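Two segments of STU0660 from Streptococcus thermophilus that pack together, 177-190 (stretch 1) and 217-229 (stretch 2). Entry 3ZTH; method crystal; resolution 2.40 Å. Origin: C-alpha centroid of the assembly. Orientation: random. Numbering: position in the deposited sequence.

Stretch 1 177-190: NIDKLSLFLEMLDH
Stretch 2 217-229: IFYRQICHLVKKY

Two helical segments of one chain of STU0660 lie side by side, their N-to-C directions 8° apart and their axes 10.3 Å apart at closest approach. Residues 177-190 are helical throughout, with phi/psi near -60/-43 and N-H(i+4) to O(i) bonds such as Leu185 N to Leu181 O, 2.8 Å. The second helix begins before Ile217, with phi/psi near -63/-41 through Leu225, drifting to -80/-14 at Lys227 and -99/-33 at Lys228; Tyr229 is extended (-121/97), though its N still bonds Leu225 O at 2.8 Å. The register is given by the nearest CA pairs: Ser182 CA to Phe218 CA, 7.0 Å; Leu185 CA to Gln221 CA, 7.6 Å; Asp189 CA to Leu225 CA, 7.1 Å. Together the segments bury 552 Å².

Leu185 is the central knob. Its CB points toward the second helix, and its m,t rotamer (chi1 -70°, chi2 179°) inserts the methyls among Phe218, Gln221, Ile222 and Leu225: CD1 lies 3.7 Å from Phe218 CD1 and 3.9 Å from Ile222 CG2, while CD2 reaches Leu225 CD1 at 4.1 Å. Phe218 is t (chi1 158°, chi2 80°); Leu181 CD1 lies 4.0 Å from Phe218 CD1, and it and Leu185 CD1 both approach the ring obliquely. Leu181 is also m,t. One turn before Leu181, Ile178 leaves its helix sideways, but chi1 t and chi2 p bring CD1 to 3.9 Å from Phe218 CB. Leu225, m,t, continues the apolar seam, its CD1 4.3 Å from Leu188 CD2; Leu188 uses t,p to bring its end nearer. Ile222 is p,t.

Polar groups line one side of this seam. Ser182, chi1 -61° (m), donates from OG to Ile178 O of its own helix at 2.9 Å, and the same OG accepts a weak bond from Gln221 NE2 at 3.5 Å. Gln221 is m,t with chi3 40°; its OE1 accepts from a water at 2.8 Å that also donates to Ser182 O at 3.1 Å, linking side chain to backbone.

At the C-terminal end, Asp189 (chi1 -167°, t; chi2 -19°) leaves sideways but swings its carboxylate across. OD1 accepts from Tyr229 OH at 2.6 Å, near the plane of the ring, and from Lys228 NZ at 3.1 Å, the latter a salt bridge. Lys228 is t at all four chi angles, the extended chain carrying its amine to the acid; Tyr229 is m with chi2 -72°. A second water lies 3.0 Å from Asp189 OD2, 3.0 Å from Lys228 NZ and 2.7 Å from His224 NE2 (chi1 173°, t; chi2 68°), joining all three side chains.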

# COMPACT_ATOMS: atom_id res chain seq x y z
N ASN A 177 -31.84 21.12 -4.05
CA ASN A 177 -31.01 21.05 -5.25
C ASN A 177 -30.60 22.42 -5.79
O ASN A 177 -29.43 22.62 -6.12
CB ASN A 177 -31.71 20.22 -6.33
CG ASN A 177 -31.69 18.73 -6.02
OD1 ASN A 177 -31.07 18.30 -5.05
ND2 ASN A 177 -32.36 17.93 -6.83
N ILE A 178 -31.54 23.35 -5.89
CA ILE A 178 -31.21 24.68 -6.40
C ILE A 178 -30.20 25.34 -5.46
O ILE A 178 -29.31 26.06 -5.91
CB ILE A 178 -32.49 25.57 -6.55
CG1 ILE A 178 -32.15 26.92 -7.19
CG2 ILE A 178 -33.12 25.83 -5.20
CD1 ILE A 178 -31.45 26.81 -8.53
N ASP A 179 -30.31 25.08 -4.15
CA ASP A 179 -29.35 25.66 -3.20
C ASP A 179 -27.97 25.06 -3.41
O ASP A 179 -26.96 25.75 -3.24
CB ASP A 179 -29.77 25.41 -1.75
CG ASP A 179 -30.98 26.24 -1.34
OD1 ASP A 179 -31.01 27.46 -1.63
OD2 ASP A 179 -31.89 25.67 -0.71
N LYS A 180 -27.93 23.77 -3.75
CA LYS A 180 -26.66 23.09 -3.99
C LYS A 180 -25.89 23.83 -5.08
O LYS A 180 -24.70 24.13 -4.94
CB LYS A 180 -26.89 21.65 -4.43
CG LYS A 180 -27.18 20.67 -3.31
CD LYS A 180 -27.09 19.24 -3.86
CE LYS A 180 -28.44 18.54 -3.95
NZ LYS A 180 -28.87 17.94 -2.66
N LEU A 181 -26.60 24.14 -6.16
CA LEU A 181 -26.00 24.84 -7.29
C LEU A 181 -25.61 26.26 -6.90
O LEU A 181 -24.51 26.72 -7.22
CB LEU A 181 -26.99 24.84 -8.46
CG LEU A 181 -27.35 23.46 -9.03
CD1 LEU A 181 -28.54 23.58 -9.96
CD2 LEU A 181 -26.14 22.86 -9.77
N SER A 182 -26.50 26.95 -6.19
CA SER A 182 -26.24 28.32 -5.77
C SER A 182 -24.99 28.42 -4.89
O SER A 182 -24.14 29.29 -5.11
CB SER A 182 -27.44 28.87 -5.03
OG SER A 182 -28.56 28.89 -5.89
N LEU A 183 -24.89 27.55 -3.89
CA LEU A 183 -23.73 27.56 -3.01
C LEU A 183 -22.47 27.33 -3.84
O LEU A 183 -21.45 28.01 -3.66
CB LEU A 183 -23.86 26.48 -1.94
CG LEU A 183 -24.89 26.81 -0.85
CD1 LEU A 183 -25.11 25.60 0.04
CD2 LEU A 183 -24.41 28.01 -0.04
N PHE A 184 -22.53 26.38 -4.77
CA PHE A 184 -21.40 26.08 -5.63
C PHE A 184 -21.02 27.30 -6.47
O PHE A 184 -19.84 27.65 -6.58
CB PHE A 184 -21.72 24.92 -6.57
CG PHE A 184 -20.71 24.73 -7.67
CD1 PHE A 184 -19.48 24.13 -7.41
CD2 PHE A 184 -21.00 25.15 -8.96
CE1 PHE A 184 -18.54 23.97 -8.43
CE2 PHE A 184 -20.06 24.99 -9.99
CZ PHE A 184 -18.83 24.40 -9.72
N LEU A 185 -22.01 27.93 -7.08
CA LEU A 185 -21.74 29.11 -7.91
C LEU A 185 -21.17 30.25 -7.09
O LEU A 185 -20.29 30.98 -7.55
CB LEU A 185 -23.02 29.55 -8.63
CG LEU A 185 -23.47 28.57 -9.72
CD1 LEU A 185 -24.75 29.07 -10.37
CD2 LEU A 185 -22.36 28.42 -10.77
N GLU A 186 -21.66 30.40 -5.86
CA GLU A 186 -21.17 31.44 -4.97
C GLU A 186 -19.70 31.24 -4.65
O GLU A 186 -18.91 32.19 -4.64
CB GLU A 186 -21.94 31.44 -3.66
CG GLU A 186 -23.14 32.33 -3.64
CD GLU A 186 -23.39 32.81 -2.23
OE1 GLU A 186 -22.52 33.54 -1.71
OE2 GLU A 186 -24.44 32.46 -1.66
N MSE A 187 -19.33 29.99 -4.37
CA MSE A 187 -17.94 29.67 -4.08
C MSE A 187 -17.10 29.97 -5.31
O MSE A 187 -16.00 30.52 -5.20
CB MSE A 187 -17.78 28.21 -3.70
CG MSE A 187 -16.32 27.81 -3.53
SE MSE A 187 -16.08 26.14 -2.61
CE MSE A 187 -16.31 24.94 -4.09
N LEU A 188 -17.62 29.60 -6.47
CA LEU A 188 -16.92 29.84 -7.73
C LEU A 188 -16.75 31.35 -7.93
O LEU A 188 -15.71 31.80 -8.41
CB LEU A 188 -17.71 29.24 -8.89
CG LEU A 188 -17.16 29.49 -10.30
CD1 LEU A 188 -15.83 28.79 -10.48
CD2 LEU A 188 -18.17 28.99 -11.32
N ASP A 189 -17.77 32.12 -7.54
CA ASP A 189 -17.72 33.57 -7.68
C ASP A 189 -16.53 34.15 -6.91
O ASP A 189 -15.67 34.81 -7.48
CB ASP A 189 -19.02 34.20 -7.17
CG ASP A 189 -19.18 35.67 -7.57
OD1 ASP A 189 -18.17 36.31 -7.93
OD2 ASP A 189 -20.31 36.19 -7.52
N HIS A 190 -16.51 33.88 -5.61
CA HIS A 190 -15.46 34.38 -4.73
C HIS A 190 -14.08 33.94 -5.19
O HIS A 190 -13.11 34.68 -5.01
CB HIS A 190 -15.71 33.91 -3.29
CG HIS A 190 -17.01 34.38 -2.73
ND1 HIS A 190 -17.47 34.00 -1.48
CD2 HIS A 190 -17.98 35.17 -3.25
CE1 HIS A 190 -18.66 34.54 -1.26
NE2 HIS A 190 -18.99 35.25 -2.32
N ILE A 217 -33.53 30.25 -12.38
CA ILE A 217 -32.79 30.97 -11.36
C ILE A 217 -31.29 30.67 -11.50
O ILE A 217 -30.44 31.57 -11.46
CB ILE A 217 -33.27 30.55 -9.94
CG1 ILE A 217 -34.69 31.08 -9.71
CG2 ILE A 217 -32.31 31.07 -8.87
CD1 ILE A 217 -35.30 30.66 -8.38
N PHE A 218 -30.98 29.38 -11.67
CA PHE A 218 -29.60 28.93 -11.85
C PHE A 218 -28.97 29.53 -13.10
O PHE A 218 -27.81 29.95 -13.09
CB PHE A 218 -29.59 27.40 -11.95
CG PHE A 218 -28.38 26.84 -12.65
CD1 PHE A 218 -27.17 26.71 -11.98
CD2 PHE A 218 -28.45 26.46 -13.99
CE1 PHE A 218 -26.04 26.22 -12.63
CE2 PHE A 218 -27.33 25.97 -14.65
CZ PHE A 218 -26.12 25.85 -13.98
N TYR A 219 -29.74 29.57 -14.19
CA TYR A 219 -29.25 30.11 -15.46
C TYR A 219 -28.95 31.61 -15.40
O TYR A 219 -28.00 32.07 -16.03
CB TYR A 219 -30.26 29.81 -16.58
CG TYR A 219 -29.89 30.39 -17.92
CD1 TYR A 219 -28.83 29.86 -18.67
CD2 TYR A 219 -30.58 31.48 -18.45
CE1 TYR A 219 -28.49 30.40 -19.91
CE2 TYR A 219 -30.25 32.02 -19.68
CZ TYR A 219 -29.20 31.48 -20.41
OH TYR A 219 -28.88 32.02 -21.64
N ARG A 220 -29.76 32.36 -14.66
CA ARG A 220 -29.51 33.80 -14.52
C ARG A 220 -28.18 33.97 -13.79
O ARG A 220 -27.38 34.84 -14.13
CB ARG A 220 -30.62 34.48 -13.73
CG ARG A 220 -31.93 34.59 -14.48
CD ARG A 220 -33.00 35.22 -13.61
NE ARG A 220 -34.32 35.14 -14.24
CZ ARG A 220 -34.63 35.71 -15.40
NH1 ARG A 220 -33.72 36.42 -16.07
NH2 ARG A 220 -35.85 35.55 -15.91
N GLN A 221 -27.95 33.14 -12.78
CA GLN A 221 -26.71 33.19 -12.03
C GLN A 221 -25.50 32.96 -12.92
O GLN A 221 -24.55 33.73 -12.87
CB GLN A 221 -26.73 32.17 -10.89
CG GLN A 221 -27.55 32.64 -9.70
CD GLN A 221 -27.79 31.55 -8.66
OE1 GLN A 221 -26.90 30.75 -8.37
NE2 GLN A 221 -28.99 31.52 -8.10
N ILE A 222 -25.53 31.92 -13.76
CA ILE A 222 -24.37 31.70 -14.62
C ILE A 222 -24.20 32.82 -15.65
O ILE A 222 -23.08 33.13 -16.03
CB ILE A 222 -24.40 30.31 -15.33
CG1 ILE A 222 -25.57 30.21 -16.29
CG2 ILE A 222 -24.47 29.20 -14.30
CD1 ILE A 222 -25.60 28.87 -17.00
N CYS A 223 -25.30 33.42 -16.09
CA CYS A 223 -25.23 34.53 -17.03
C CYS A 223 -24.53 35.70 -16.35
O CYS A 223 -23.72 36.40 -16.96
CB CYS A 223 -26.62 34.97 -17.48
SG CYS A 223 -27.39 33.94 -18.75
N HIS A 224 -24.86 35.90 -15.08
CA HIS A 224 -24.25 36.97 -14.31
C HIS A 224 -22.74 36.75 -14.23
O HIS A 224 -21.95 37.65 -14.49
CB HIS A 224 -24.83 36.98 -12.89
CG HIS A 224 -24.15 37.94 -11.97
ND1 HIS A 224 -24.22 39.30 -12.12
CD2 HIS A 224 -23.37 37.72 -10.88
CE1 HIS A 224 -23.52 39.89 -11.16
NE2 HIS A 224 -22.99 38.95 -10.40
N LEU A 225 -22.35 35.53 -13.89
CA LEU A 225 -20.94 35.23 -13.77
C LEU A 225 -20.14 35.37 -15.06
O LEU A 225 -19.03 35.88 -15.04
CB LEU A 225 -20.73 33.84 -13.15
CG LEU A 225 -21.37 33.62 -11.78
CD1 LEU A 225 -21.02 32.23 -11.27
CD2 LEU A 225 -20.88 34.68 -10.80
N VAL A 226 -20.68 34.93 -16.20
CA VAL A 226 -19.90 35.05 -17.43
C VAL A 226 -19.77 36.50 -17.87
O VAL A 226 -18.80 36.87 -18.54
CB VAL A 226 -20.49 34.25 -18.60
CG1 VAL A 226 -20.51 32.78 -18.25
CG2 VAL A 226 -21.88 34.76 -18.97
N LYS A 227 -20.75 37.32 -17.50
CA LYS A 227 -20.69 38.72 -17.87
C LYS A 227 -19.76 39.46 -16.91
O LYS A 227 -19.33 40.57 -17.18
CB LYS A 227 -22.09 39.34 -17.82
CG LYS A 227 -23.03 38.79 -18.87
CD LYS A 227 -24.42 39.36 -18.74
CE LYS A 227 -25.39 38.72 -19.73
NZ LYS A 227 -26.78 39.21 -19.53
N LYS A 228 -19.42 38.80 -15.81
CA LYS A 228 -18.55 39.40 -14.81
C LYS A 228 -17.12 38.91 -14.93
O LYS A 228 -16.18 39.66 -14.66
CB LYS A 228 -19.08 39.08 -13.42
CG LYS A 228 -18.19 39.50 -12.29
CD LYS A 228 -18.87 39.23 -10.96
CE LYS A 228 -18.01 39.67 -9.79
NZ LYS A 228 -18.65 39.30 -8.49
N TYR A 229 -16.95 37.66 -15.35
CA TYR A 229 -15.63 37.07 -15.50
C TYR A 229 -15.41 36.61 -16.93
O TYR A 229 -15.82 35.53 -17.32
CB TYR A 229 -15.48 35.89 -14.56
CG TYR A 229 -15.61 36.25 -13.10
CD1 TYR A 229 -14.61 36.98 -12.45
CD2 TYR A 229 -16.74 35.89 -12.37
CE1 TYR A 229 -14.73 37.32 -11.10
CE2 TYR A 229 -16.88 36.24 -11.03
CZ TYR A 229 -15.87 36.95 -10.40
OH TYR A 229 -16.02 37.28 -9.08
O HOH W 1 -24.92 31.78 -6.73
O HOH W 2 -21.62 38.88 -8.04